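Local coordinates for protein pullulanase (Bacillus acidopullulyticus, PDB 2WAN) that hydrolyses alpha-1,6-glucosidic linkages in pullulan and probably in branched starch polysaccharides, acting as a debranching enzyme, at residues V434-H439 / G779-R784; R441-S444 / G450-N453; H463-K466 / K472-I475; F775-G778 / L783-K786; S805-A808 / V813-Y816. One frame throughout, in Å; residues are numbered along the deposited sequence. Where two conformers were deposited one is given.

Interaction 1 of 5, residues V434-H439 / G779-R784; sequences VIYEAH and GEEMLR
Y436 belongs to the extended strand 435-438 and faces a tightly wound turn, 779-784, whose backbone folds back so that the carbonyl O of G779 accepts two bonds, from M782 N at 3.0 Å and from R784 N at 3.1 Å, one donor on each face of the carbonyl plane. E780 and E781 form a short 3-10 segment inside this turn, and G779 enters it with a positive phi that suits glycine.

The contact itself is a bond from the tyrosine hydroxyl to a carboxylate. Y436 OH donates to E781 OE2 at 2.6 Å, meeting the oxygen on its syn side and 22° out of the carboxylate plane. The other oxygen is also in use: E781 OE1 accepts from G779 N at 2.8 Å, a bent bond with 132° at the hydrogen, again on the syn side. The carboxylate also lies at the edge of the tyrosine ring, E781 OE1 coming 3.4 Å from Y436 CE2, with the two planes 50° apart. E781 can do both jobs because CG is tucked between the backbone N and the carbonyl carbon and the chain bends once more about the CB–CG bond, carrying the acid back to the start of its own turn. Two donors on a buried carboxylate would be expected to favour its ionised form.

In the fold, the bond ties the first strand of the (beta/alpha)8 barrel to the loop leaving the eighth, 773-777. F814 and F817 of helix 811-826 pack on E781, M776 of the eighth strand touches it as well, and F802 lies against Y436.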
loop_
_atom_site.group_PDB
_atom_site.type_symbol
_atom_site.label_atom_id
_atom_site.label_comp_id
_atom_site.label_asym_id
_atom_site.label_seq_id
_atom_site.Cartn_x
_atom_site.Cartn_y
_atom_site.Cartn_z
ATOM N N VAL A 434 -13.724 -8.590 -12.233
ATOM C CA VAL A 434 -13.658 -7.361 -13.047
ATOM C C VAL A 434 -14.064 -6.236 -12.103
ATOM O O VAL A 434 -15.243 -6.110 -11.723
ATOM C CB VAL A 434 -14.579 -7.398 -14.279
ATOM C CG1 VAL A 434 -14.284 -6.164 -15.152
ATOM C CG2 VAL A 434 -14.318 -8.655 -15.097
ATOM N N ILE A 435 -13.066 -5.440 -11.729
ATOM C CA ILE A 435 -13.180 -4.526 -10.598
ATOM C C ILE A 435 -13.610 -3.132 -11.090
ATOM O O ILE A 435 -13.031 -2.589 -12.020
ATOM C CB ILE A 435 -11.845 -4.469 -9.807
ATOM C CG1 ILE A 435 -11.505 -5.860 -9.248
ATOM C CG2 ILE A 435 -11.947 -3.468 -8.657
ATOM C CD1 ILE A 435 -10.085 -5.968 -8.641
ATOM N N TYR A 436 -14.611 -2.555 -10.432
ATOM C CA TYR A 436 -15.201 -1.278 -10.830
ATOM C C TYR A 436 -15.065 -0.294 -9.671
ATOM O O TYR A 436 -15.726 -0.446 -8.641
ATOM C CB TYR A 436 -16.671 -1.541 -11.162
ATOM C CG TYR A 436 -17.519 -0.393 -11.684
ATOM C CD1 TYR A 436 -18.260 0.397 -10.812
ATOM C CD2 TYR A 436 -17.645 -0.166 -13.057
ATOM C CE1 TYR A 436 -19.090 1.423 -11.281
ATOM C CE2 TYR A 436 -18.475 0.858 -13.550
ATOM C CZ TYR A 436 -19.203 1.629 -12.664
ATOM O OH TYR A 436 -20.037 2.615 -13.152
ATOM N N GLU A 437 -14.189 0.699 -9.825
ATOM C CA GLU A 437 -13.929 1.673 -8.745
ATOM C C GLU A 437 -15.029 2.735 -8.652
ATOM O O GLU A 437 -15.384 3.359 -9.655
ATOM C CB GLU A 437 -12.575 2.363 -8.948
ATOM C CG GLU A 437 -12.169 3.288 -7.772
ATOM C CD GLU A 437 -10.819 3.984 -8.030
ATOM O OE1 GLU A 437 -10.539 4.379 -9.185
ATOM O OE2 GLU A 437 -10.053 4.158 -7.074
ATOM N N ALA A 438 -15.577 2.944 -7.459
ATOM C CA ALA A 438 -16.643 3.941 -7.283
ATOM C C ALA A 438 -16.560 4.616 -5.915
ATOM O O ALA A 438 -16.289 3.963 -4.913
ATOM C CB ALA A 438 -18.032 3.277 -7.456
ATOM N N HIS A 439 -16.802 5.925 -5.895
ATOM C CA HIS A 439 -16.958 6.709 -4.660
ATOM C C HIS A 439 -18.434 6.739 -4.264
ATOM O O HIS A 439 -19.293 6.929 -5.127
ATOM C CB HIS A 439 -16.431 8.115 -4.967
ATOM C CG HIS A 439 -16.366 9.041 -3.792
ATOM N ND1 HIS A 439 -17.472 9.723 -3.311
ATOM C CD2 HIS A 439 -15.315 9.463 -3.055
ATOM C CE1 HIS A 439 -17.102 10.494 -2.305
ATOM N NE2 HIS A 439 -15.798 10.363 -2.135
ATOM N N GLY A 779 -17.528 4.610 -14.368
ATOM C CA GLY A 779 -17.993 5.736 -15.168
ATOM C C GLY A 779 -17.264 5.857 -16.481
ATOM O O GLY A 779 -17.711 6.577 -17.357
ATOM N N GLU A 780 -16.156 5.141 -16.654
ATOM C CA GLU A 780 -15.464 5.210 -17.958
ATOM C C GLU A 780 -16.351 4.678 -19.097
ATOM O O GLU A 780 -16.210 5.111 -20.252
ATOM C CB GLU A 780 -14.116 4.468 -17.928
ATOM C CG GLU A 780 -13.061 5.010 -16.948
ATOM C CD GLU A 780 -12.633 6.452 -17.204
ATOM O OE1 GLU A 780 -13.457 7.393 -17.095
ATOM O OE2 GLU A 780 -11.435 6.631 -17.468
ATOM N N GLU A 781 -17.269 3.767 -18.758
ATOM C CA GLU A 781 -18.216 3.162 -19.712
ATOM C C GLU A 781 -19.243 4.177 -20.237
ATOM O O GLU A 781 -19.945 3.887 -21.195
ATOM C CB GLU A 781 -18.921 1.954 -19.070
ATOM C CG GLU A 781 -19.963 2.324 -18.000
ATOM C CD GLU A 781 -19.406 2.713 -16.620
ATOM O OE1 GLU A 781 -18.170 2.718 -16.382
ATOM O OE2 GLU A 781 -20.253 2.982 -15.746
ATOM N N MET A 782 -19.320 5.357 -19.608
ATOM C CA MET A 782 -20.149 6.441 -20.126
ATOM C C MET A 782 -19.368 7.741 -20.350
ATOM O O MET A 782 -19.949 8.842 -20.328
ATOM C CB MET A 782 -21.367 6.666 -19.216
ATOM C CG MET A 782 -21.021 7.054 -17.760
ATOM S SD MET A 782 -22.556 7.252 -16.815
ATOM C CE MET A 782 -21.889 7.470 -15.172
ATOM N N LEU A 783 -18.053 7.602 -20.554
ATOM C CA LEU A 783 -17.139 8.715 -20.868
ATOM C C LEU A 783 -17.263 9.809 -19.815
ATOM O O LEU A 783 -17.378 10.996 -20.131
ATOM C CB LEU A 783 -17.368 9.258 -22.293
ATOM C CG LEU A 783 -17.438 8.217 -23.437
ATOM C CD1 LEU A 783 -17.616 8.944 -24.805
ATOM C CD2 LEU A 783 -16.185 7.284 -23.481
ATOM N N ARG A 784 -17.272 9.394 -18.551
ATOM C CA ARG A 784 -17.337 10.350 -17.445
ATOM C C ARG A 784 -16.231 11.395 -17.598
ATOM O O ARG A 784 -15.119 11.074 -18.013
ATOM C CB ARG A 784 -17.225 9.614 -16.107
ATOM C CG ARG A 784 -17.043 10.503 -14.883
ATOM C CD ARG A 784 -17.391 9.691 -13.649
ATOM N NE ARG A 784 -16.942 10.272 -12.384
ATOM C CZ ARG A 784 -15.754 10.036 -11.842
ATOM N NH1 ARG A 784 -14.879 9.276 -12.489
ATOM N NH2 ARG A 784 -15.443 10.562 -10.650
#

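Interaction 2 of 5, residues R441-S444 / G450-N453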
loop_
_atom_site.group_PDB
_atom_site.type_symbol
_atom_site.label_atom_id
_atom_site.label_comp_id
_atom_site.label_asym_id
_atom_site.label_seq_id
_atom_site.Cartn_x
_atom_site.Cartn_y
_atom_site.Cartn_z
ATOM N N ARG A 441 -20.355 8.894 -2.719
ATOM C CA ARG A 441 -21.088 10.110 -3.058
ATOM C C ARG A 441 -21.244 10.228 -4.590
ATOM O O ARG A 441 -22.362 10.414 -5.094
ATOM C CB ARG A 441 -20.406 11.346 -2.496
ATOM C CG ARG A 441 -21.227 12.617 -2.721
ATOM C CD ARG A 441 -20.613 13.841 -2.042
ATOM N NE ARG A 441 -21.382 15.055 -2.355
ATOM C CZ ARG A 441 -22.466 15.473 -1.694
ATOM N NH1 ARG A 441 -22.946 14.791 -0.643
ATOM N NH2 ARG A 441 -23.085 16.594 -2.086
ATOM N N ASP A 442 -20.146 10.063 -5.331
ATOM C CA ASP A 442 -20.208 10.245 -6.804
ATOM C C ASP A 442 -21.285 9.388 -7.442
ATOM O O ASP A 442 -21.966 9.808 -8.393
ATOM C CB ASP A 442 -18.912 9.827 -7.505
ATOM C CG ASP A 442 -17.707 10.626 -7.103
ATOM O OD1 ASP A 442 -17.808 11.589 -6.327
ATOM O OD2 ASP A 442 -16.614 10.267 -7.594
ATOM N N PHE A 443 -21.423 8.157 -6.947
ATOM C CA PHE A 443 -22.289 7.154 -7.583
ATOM C C PHE A 443 -23.723 7.632 -7.801
ATOM O O PHE A 443 -24.323 7.327 -8.842
ATOM C CB PHE A 443 -22.284 5.879 -6.733
ATOM C CG PHE A 443 -22.913 4.696 -7.411
ATOM C CD1 PHE A 443 -22.358 4.180 -8.582
ATOM C CD2 PHE A 443 -24.071 4.100 -6.878
ATOM C CE1 PHE A 443 -22.931 3.070 -9.214
ATOM C CE2 PHE A 443 -24.653 2.981 -7.506
ATOM C CZ PHE A 443 -24.090 2.488 -8.684
ATOM N N SER A 444 -24.261 8.392 -6.842
ATOM C CA SER A 444 -25.704 8.672 -6.845
ATOM C C SER A 444 -26.101 10.134 -6.568
ATOM O O SER A 444 -27.283 10.460 -6.568
ATOM C CB SER A 444 -26.372 7.766 -5.795
ATOM O OG SER A 444 -25.885 8.100 -4.498
ATOM N N GLY A 450 -31.632 9.043 -10.428
ATOM C CA GLY A 450 -32.789 8.167 -10.190
ATOM C C GLY A 450 -32.850 7.467 -8.841
ATOM O O GLY A 450 -33.827 6.758 -8.548
ATOM N N MET A 451 -31.807 7.658 -8.039
ATOM C CA MET A 451 -31.726 7.103 -6.688
ATOM C C MET A 451 -32.178 8.152 -5.677
ATOM O O MET A 451 -31.842 9.344 -5.807
ATOM C CB MET A 451 -30.293 6.631 -6.413
ATOM C CG MET A 451 -29.988 5.280 -7.075
ATOM S SD MET A 451 -28.244 4.875 -7.203
ATOM C CE MET A 451 -27.753 5.921 -8.584
ATOM N N LYS A 452 -32.932 7.703 -4.673
ATOM C CA LYS A 452 -33.487 8.597 -3.634
ATOM C C LYS A 452 -32.452 9.009 -2.593
ATOM O O LYS A 452 -32.371 10.174 -2.199
ATOM C CB LYS A 452 -34.675 7.914 -2.932
ATOM C CG LYS A 452 -35.939 7.829 -3.785
ATOM C CD LYS A 452 -37.071 7.142 -3.011
ATOM C CE LYS A 452 -38.376 7.135 -3.810
ATOM N NZ LYS A 452 -38.319 6.209 -4.982
ATOM N N ASN A 453 -31.643 8.047 -2.152
ATOM C CA ASN A 453 -30.663 8.287 -1.081
ATOM C C ASN A 453 -29.389 8.848 -1.673
ATOM O O ASN A 453 -28.339 8.205 -1.656
ATOM C CB ASN A 453 -30.366 6.977 -0.329
ATOM C CG ASN A 453 -31.565 6.496 0.477
ATOM O OD1 ASN A 453 -31.850 7.037 1.543
ATOM N ND2 ASN A 453 -32.265 5.476 -0.024
#
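A Met-aromatic contact between M451 and F443 fastens a returning loop onto the short, weakly bonded helix 440-444. The sulfur does not sit squarely over the ring: M451 SD is 5.0 Å from the centroid of F443 and 52° off the ring normal, an oblique approach in which the two side chains cross at about a right angle. Its nearest ring atom is F443 CE2, 4.1 Å from M451 SD. A bend at the last torsion of the methionine (chi3 -77°) swings the methyl group onto S444 CB and the F443 carbonyl. There M451 CE rests 3.6 Å from S444 CB, and it also lies 3.7 Å from F443 O, so the thioether lies between the F443 ring and S444.

The polar atoms nearby look to other partners. S444 OG is hydrogen-bonded to G455 N, a little further along the same loop, while F443 O accepts from W804 NE1. F460 stacks on the F443 ring, and T465 packs against M451.

Both segments lie in the long connection between strand 435-438 and helix 474-481, the first beta-alpha unit of the (beta/alpha)8 barrel. Such elaborated loops at the C-terminal ends of the strands are characteristic of alpha-amylase family catalytic domains.

Interaction 3 of 5, residues H463-K466 / K472-I475; sequences HGTK and KTGI
T473 OG1 is gripped from two directions: it is hydrogen-bonded to the carbonyl O of S449, and T465 OG1 stands 2.8 Å from it. T473 O lies 3.0 Å from T465 OG1, and the direction of the T465 proton is not settled. This is the approach to helix 474-481, the first helix of the (beta/alpha)8 barrel, where 463-466 runs roughly antiparallel to 472-475. A single beta bridge pairs K466 with K472, and next to it T473 N donates to T465 O at 3.1 Å. That bond is nearly straight, 171° at the hydrogen, yet the donor sits 46° above the carbonyl plane.

The two threonines share one torsion: each holds OG1 between its backbone N and carbonyl carbon (chi1 about 60°), which turns the hydroxyls to face each other with the side chains crossing at about a right angle. G474 follows directly, with a positive phi as the chain swings into the helix; having no side chain, it lets its backbone pass T465, with G474 N 4.0 Å from T465 OG1.

At the far end, in the conformer given, I475 places CG2 over one face of the H463 imidazole near its rim; with two conformers modelled this contact is less certain. D476 OD2 accepts from G464 N. On the exposed side the lysines lie alongside each other and point the same way, K466 bending so that its NZ stops 4.0 Å from K472 CG and 5.5 Å from K472 NZ.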
loop_
_atom_site.group_PDB
_atom_site.type_symbol
_atom_site.label_atom_id
_atom_site.label_comp_id
_atom_site.label_asym_id
_atom_site.label_seq_id
_atom_site.Cartn_x
_atom_site.Cartn_y
_atom_site.Cartn_z
ATOM N N HIS A 463 -33.428 -0.802 -6.150
ATOM C CA HIS A 463 -33.722 -1.470 -7.430
ATOM C C HIS A 463 -34.673 -0.678 -8.317
ATOM O O HIS A 463 -35.479 0.122 -7.838
ATOM C CB HIS A 463 -34.314 -2.864 -7.168
ATOM C CG HIS A 463 -33.345 -3.808 -6.526
ATOM N ND1 HIS A 463 -32.575 -4.687 -7.254
ATOM C CD2 HIS A 463 -32.988 -3.977 -5.230
ATOM C CE1 HIS A 463 -31.799 -5.372 -6.432
ATOM N NE2 HIS A 463 -32.030 -4.959 -5.199
ATOM N N GLY A 464 -34.551 -0.891 -9.620
ATOM C CA GLY A 464 -35.477 -0.311 -10.596
ATOM C C GLY A 464 -35.241 1.167 -10.866
ATOM O O GLY A 464 -36.124 1.847 -11.404
ATOM N N THR A 465 -34.060 1.677 -10.516
ATOM C CA THR A 465 -33.812 3.123 -10.656
ATOM C C THR A 465 -33.478 3.452 -12.109
ATOM O O THR A 465 -32.815 2.675 -12.816
ATOM C CB THR A 465 -32.727 3.662 -9.690
ATOM O OG1 THR A 465 -31.486 2.975 -9.933
ATOM C CG2 THR A 465 -33.151 3.434 -8.206
ATOM N N LYS A 466 -33.967 4.609 -12.536
ATOM C CA LYS A 466 -33.864 5.036 -13.930
ATOM C C LYS A 466 -33.325 6.436 -14.023
ATOM O O LYS A 466 -33.607 7.289 -13.172
ATOM C CB LYS A 466 -35.228 5.005 -14.622
ATOM C CG LYS A 466 -35.988 3.711 -14.523
ATOM C CD LYS A 466 -35.342 2.591 -15.300
ATOM C CE LYS A 466 -36.274 1.371 -15.222
ATOM N NZ LYS A 466 -35.561 0.077 -15.343
ATOM N N LYS A 472 -31.032 2.436 -17.179
ATOM C CA LYS A 472 -30.893 1.882 -15.838
ATOM C C LYS A 472 -29.747 2.577 -15.139
ATOM O O LYS A 472 -28.688 2.813 -15.736
ATOM C CB LYS A 472 -30.621 0.379 -15.898
ATOM C CG LYS A 472 -31.766 -0.410 -16.540
ATOM C CD LYS A 472 -31.470 -1.906 -16.602
ATOM C CE LYS A 472 -32.675 -2.659 -17.158
ATOM N NZ LYS A 472 -32.456 -4.125 -17.119
ATOM N N THR A 473 -29.952 2.921 -13.866
ATOM C CA THR A 473 -28.892 3.515 -13.069
ATOM C C THR A 473 -28.657 2.640 -11.839
ATOM O O THR A 473 -29.359 1.633 -11.622
ATOM C CB THR A 473 -29.266 4.930 -12.581
ATOM O OG1 THR A 473 -30.447 4.859 -11.774
ATOM C CG2 THR A 473 -29.550 5.892 -13.784
ATOM N N GLY A 474 -27.680 3.028 -11.022
ATOM C CA GLY A 474 -27.513 2.345 -9.738
ATOM C C GLY A 474 -27.086 0.890 -9.913
ATOM O O GLY A 474 -26.402 0.523 -10.883
ATOM N N ILE A 475 -27.493 0.052 -8.967
ATOM C CA ILE A 475 -27.153 -1.367 -8.995
ATOM C C ILE A 475 -27.640 -2.077 -10.268
ATOM O O ILE A 475 -26.997 -3.005 -10.759
ATOM C CB ILE A 475 -27.697 -2.090 -7.734
ATOM C CG1 ILE A 475 -27.001 -3.438 -7.561
ATOM C CG2 ILE A 475 -29.243 -2.205 -7.760
ATOM C CD1 ILE A 475 -27.193 -4.009 -6.167
#

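Interaction 4 of 5, residues F775-G778 / L783-K786; sequences FMQG and LRTK
The guanidinium of R784 is met along its edge, by the amide of Q777 and by two waters, all lying near its plane. The amide stands almost perpendicular to it, the planes 86° apart. R784 NH1 donates to Q777 OE1 at 2.9 Å with 154° at the hydrogen; the acceptor is in the guanidinium plane, but from the glutamine's side the donor comes from above, 67° out of the carbonyl plane. Both side chains are extended and cross at about a right angle.

Q777 ends strand 773-777, the eighth of the (beta/alpha)8 barrel, and R784 and K786 come from the loop that follows it, so the contact folds that loop back over the strand's C-terminal end. Two waters extend the network. One molecule donates to Q777 OE1 and accepts from R784 NH2 and from K786 NZ, the last at 2.8 Å. A second donates to G778 O at 2.9 Å and accepts from R784 NH1. K786, arriving from the opposite direction to Q777, keeps its NZ 3.6 Å from Q777 OE1 and bonds to S792 OG. R784 NH2 also donates to the carbonyl O of N800 and makes a long, weak ion pair with D442.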
loop_
_atom_site.group_PDB
_atom_site.type_symbol
_atom_site.label_atom_id
_atom_site.label_comp_id
_atom_site.label_asym_id
_atom_site.label_seq_id
_atom_site.Cartn_x
_atom_site.Cartn_y
_atom_site.Cartn_z
ATOM N N PHE A 775 -9.242 -3.966 -14.105
ATOM C CA PHE A 775 -9.780 -2.942 -13.204
ATOM C C PHE A 775 -10.170 -1.774 -14.080
ATOM O O PHE A 775 -9.451 -1.458 -15.058
ATOM C CB PHE A 775 -8.651 -2.500 -12.240
ATOM C CG PHE A 775 -8.947 -1.236 -11.454
ATOM C CD1 PHE A 775 -9.361 -1.304 -10.121
ATOM C CD2 PHE A 775 -8.770 0.021 -12.033
ATOM C CE1 PHE A 775 -9.589 -0.135 -9.379
ATOM C CE2 PHE A 775 -9.013 1.183 -11.312
ATOM C CZ PHE A 775 -9.441 1.104 -9.983
ATOM N N MET A 776 -11.285 -1.128 -13.742
ATOM C CA MET A 776 -11.685 0.103 -14.451
ATOM C C MET A 776 -12.183 1.148 -13.462
ATOM O O MET A 776 -12.793 0.809 -12.426
ATOM C CB MET A 776 -12.764 -0.195 -15.504
ATOM C CG MET A 776 -14.086 -0.733 -14.924
ATOM S SD MET A 776 -15.378 -1.062 -16.131
ATOM C CE MET A 776 -15.848 0.612 -16.595
ATOM N N GLN A 777 -11.921 2.416 -13.784
ATOM C CA GLN A 777 -12.520 3.511 -13.032
ATOM C C GLN A 777 -14.012 3.561 -13.367
ATOM O O GLN A 777 -14.393 3.655 -14.529
ATOM C CB GLN A 777 -11.888 4.856 -13.412
ATOM C CG GLN A 777 -12.433 6.000 -12.521
ATOM C CD GLN A 777 -11.911 7.393 -12.841
ATOM O OE1 GLN A 777 -12.157 8.317 -12.065
ATOM N NE2 GLN A 777 -11.219 7.567 -13.979
ATOM N N GLY A 778 -14.859 3.484 -12.347
ATOM C CA GLY A 778 -16.305 3.544 -12.576
ATOM C C GLY A 778 -16.687 4.791 -13.365
ATOM O O GLY A 778 -16.209 5.880 -13.100
ATOM N N LEU A 783 -18.053 7.602 -20.554
ATOM C CA LEU A 783 -17.139 8.715 -20.868
ATOM C C LEU A 783 -17.263 9.809 -19.815
ATOM O O LEU A 783 -17.378 10.996 -20.131
ATOM C CB LEU A 783 -17.368 9.258 -22.293
ATOM C CG LEU A 783 -17.438 8.217 -23.437
ATOM C CD1 LEU A 783 -17.616 8.944 -24.805
ATOM C CD2 LEU A 783 -16.185 7.284 -23.481
ATOM N N ARG A 784 -17.272 9.394 -18.551
ATOM C CA ARG A 784 -17.337 10.350 -17.445
ATOM C C ARG A 784 -16.231 11.395 -17.598
ATOM O O ARG A 784 -15.119 11.074 -18.013
ATOM C CB ARG A 784 -17.225 9.614 -16.107
ATOM C CG ARG A 784 -17.043 10.503 -14.883
ATOM C CD ARG A 784 -17.391 9.691 -13.649
ATOM N NE ARG A 784 -16.942 10.272 -12.384
ATOM C CZ ARG A 784 -15.754 10.036 -11.842
ATOM N NH1 ARG A 784 -14.879 9.276 -12.489
ATOM N NH2 ARG A 784 -15.443 10.562 -10.650
ATOM N N THR A 785 -16.576 12.651 -17.331
ATOM C CA THR A 785 -15.638 13.760 -17.508
ATOM C C THR A 785 -15.539 14.582 -16.221
ATOM O O THR A 785 -16.554 14.816 -15.546
ATOM C CB THR A 785 -16.041 14.670 -18.717
ATOM O OG1 THR A 785 -15.137 15.779 -18.807
ATOM C CG2 THR A 785 -17.451 15.201 -18.578
ATOM N N LYS A 786 -14.312 14.983 -15.880
ATOM C CA LYS A 786 -14.041 15.868 -14.748
ATOM C C LYS A 786 -13.685 17.262 -15.257
ATOM O O LYS A 786 -13.102 18.077 -14.523
ATOM C CB LYS A 786 -12.880 15.326 -13.905
ATOM C CG LYS A 786 -13.218 13.994 -13.185
ATOM C CD LYS A 786 -12.037 13.386 -12.460
ATOM C CE LYS A 786 -12.440 12.073 -11.708
ATOM N NZ LYS A 786 -11.268 11.567 -10.923
HETATM O O HOH W 1 -12.870 9.769 -9.424
HETATM O O HOH W 2 -14.852 7.701 -14.835
#

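Interaction 5 of 5, residues S805-A808 / V813-Y816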
loop_
_atom_site.group_PDB
_atom_site.type_symbol
_atom_site.label_atom_id
_atom_site.label_comp_id
_atom_site.label_asym_id
_atom_site.label_seq_id
_atom_site.Cartn_x
_atom_site.Cartn_y
_atom_site.Cartn_z
ATOM N N SER A 805 -26.861 11.147 -17.382
ATOM C CA SER A 805 -27.198 11.530 -18.751
ATOM C C SER A 805 -26.145 11.058 -19.757
ATOM O O SER A 805 -26.455 10.871 -20.934
ATOM C CB SER A 805 -27.403 13.063 -18.895
ATOM O OG SER A 805 -26.182 13.773 -18.924
ATOM N N ARG A 806 -24.905 10.881 -19.308
ATOM C CA ARG A 806 -23.850 10.436 -20.229
ATOM C C ARG A 806 -23.995 8.963 -20.600
ATOM O O ARG A 806 -23.536 8.526 -21.659
ATOM C CB ARG A 806 -22.468 10.742 -19.668
ATOM C CG ARG A 806 -22.229 12.255 -19.628
ATOM C CD ARG A 806 -20.874 12.623 -19.132
ATOM N NE ARG A 806 -19.783 12.445 -20.104
ATOM C CZ ARG A 806 -19.442 13.305 -21.067
ATOM N NH1 ARG A 806 -20.116 14.443 -21.274
ATOM N NH2 ARG A 806 -18.396 13.036 -21.824
ATOM N N LYS A 807 -24.642 8.184 -19.737
ATOM C CA LYS A 807 -24.997 6.829 -20.162
ATOM C C LYS A 807 -26.047 6.824 -21.283
ATOM O O LYS A 807 -25.981 5.978 -22.178
ATOM C CB LYS A 807 -25.444 5.954 -18.978
ATOM C CG LYS A 807 -25.937 4.538 -19.402
ATOM C CD LYS A 807 -26.235 3.647 -18.175
ATOM C CE LYS A 807 -26.734 2.290 -18.658
ATOM N NZ LYS A 807 -27.023 1.411 -17.470
ATOM N N ALA A 808 -27.001 7.757 -21.241
ATOM C CA ALA A 808 -27.962 7.892 -22.322
ATOM C C ALA A 808 -27.240 8.363 -23.599
ATOM O O ALA A 808 -27.433 7.802 -24.686
ATOM C CB ALA A 808 -29.055 8.880 -21.925
ATOM N N VAL A 813 -21.258 3.155 -26.275
ATOM C CA VAL A 813 -20.020 2.921 -25.532
ATOM C C VAL A 813 -20.287 2.012 -24.328
ATOM O O VAL A 813 -19.585 1.019 -24.120
ATOM C CB VAL A 813 -19.403 4.222 -25.017
ATOM C CG1 VAL A 813 -18.130 3.909 -24.189
ATOM C CG2 VAL A 813 -19.101 5.160 -26.210
ATOM N N PHE A 814 -21.335 2.322 -23.572
ATOM C CA PHE A 814 -21.732 1.465 -22.445
ATOM C C PHE A 814 -21.952 0.014 -22.903
ATOM O O PHE A 814 -21.467 -0.938 -22.260
ATOM C CB PHE A 814 -22.999 2.030 -21.766
ATOM C CG PHE A 814 -23.446 1.239 -20.571
ATOM C CD1 PHE A 814 -24.174 0.055 -20.722
ATOM C CD2 PHE A 814 -23.112 1.668 -19.293
ATOM C CE1 PHE A 814 -24.572 -0.699 -19.603
ATOM C CE2 PHE A 814 -23.526 0.930 -18.170
ATOM C CZ PHE A 814 -24.253 -0.263 -18.344
ATOM N N ASP A 815 -22.681 -0.158 -24.001
ATOM C CA ASP A 815 -22.941 -1.490 -24.552
ATOM C C ASP A 815 -21.674 -2.220 -25.020
ATOM O O ASP A 815 -21.544 -3.439 -24.858
ATOM C CB ASP A 815 -23.949 -1.382 -25.686
ATOM C CG ASP A 815 -25.359 -1.027 -25.189
ATOM O OD1 ASP A 815 -25.645 -1.111 -23.963
ATOM O OD2 ASP A 815 -26.188 -0.676 -26.047
ATOM N N TYR A 816 -20.743 -1.472 -25.604
ATOM C CA TYR A 816 -19.457 -2.047 -26.008
ATOM C C TYR A 816 -18.679 -2.549 -24.794
ATOM O O TYR A 816 -18.183 -3.684 -24.793
ATOM C CB TYR A 816 -18.644 -1.032 -26.814
ATOM C CG TYR A 816 -17.383 -1.621 -27.412
ATOM C CD1 TYR A 816 -16.182 -1.636 -26.699
ATOM C CD2 TYR A 816 -17.392 -2.144 -28.708
ATOM C CE1 TYR A 816 -15.029 -2.194 -27.241
ATOM C CE2 TYR A 816 -16.245 -2.690 -29.273
ATOM C CZ TYR A 816 -15.062 -2.704 -28.543
ATOM O OH TYR A 816 -13.922 -3.250 -29.083
#
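K807 lays the end of its side chain over one face of the F814 ring. The methylene next to the amine makes the closer approach to the middle: K807 CE is 3.5 Å from the centroid of the F814 ring and only 11° off the normal, a clear CH-pi contact. The amine goes on past the centre, with K807 NZ 3.9 Å from the F814 centroid and 32° off the normal, an off-centre cation-pi contact. Its nearest ring atom is F814 CZ, 3.4 Å from K807 NZ. A fully extended chain, anti at every torsion from CB outward, puts CD above the CD2–CE2 side, CE over the centre, and NZ toward CZ.

The two residues stand on consecutive helices, 805-809 and 811-826, the second of which follows the eighth strand as an outer helix of the (beta/alpha)8 barrel. Helix 474-481 borders the same spot: its S477, E480 and L481 pack on F814. The buried amine has three polar partners here. K807 NZ is hydrogen-bonded to K472 O, just before that helix, and to S477 OG within it, and it forms a salt bridge with E480 OE1.

All five contacts lie in the catalytic (beta/alpha)8 domain, around the seam where its first and eighth strands, 435-438 and 773-777, pair to close the barrel. Interactions 1 and 4 are centred about 4 Å apart and share L783 and R784; R784 makes a long, weak ion pair with D442 of interaction 2. Interactions 2 and 3, centred about 10 Å apart, follow in series within the connection from the first strand to helix 474-481, inside the loop closed by interaction 1. Interaction 5 comes last along the chain, joined to interaction 3 by K472 O to K807 NZ and to interactions 1 and 4 by L783 O to R806 NE. Both ends of the barrel sequence are thus joined.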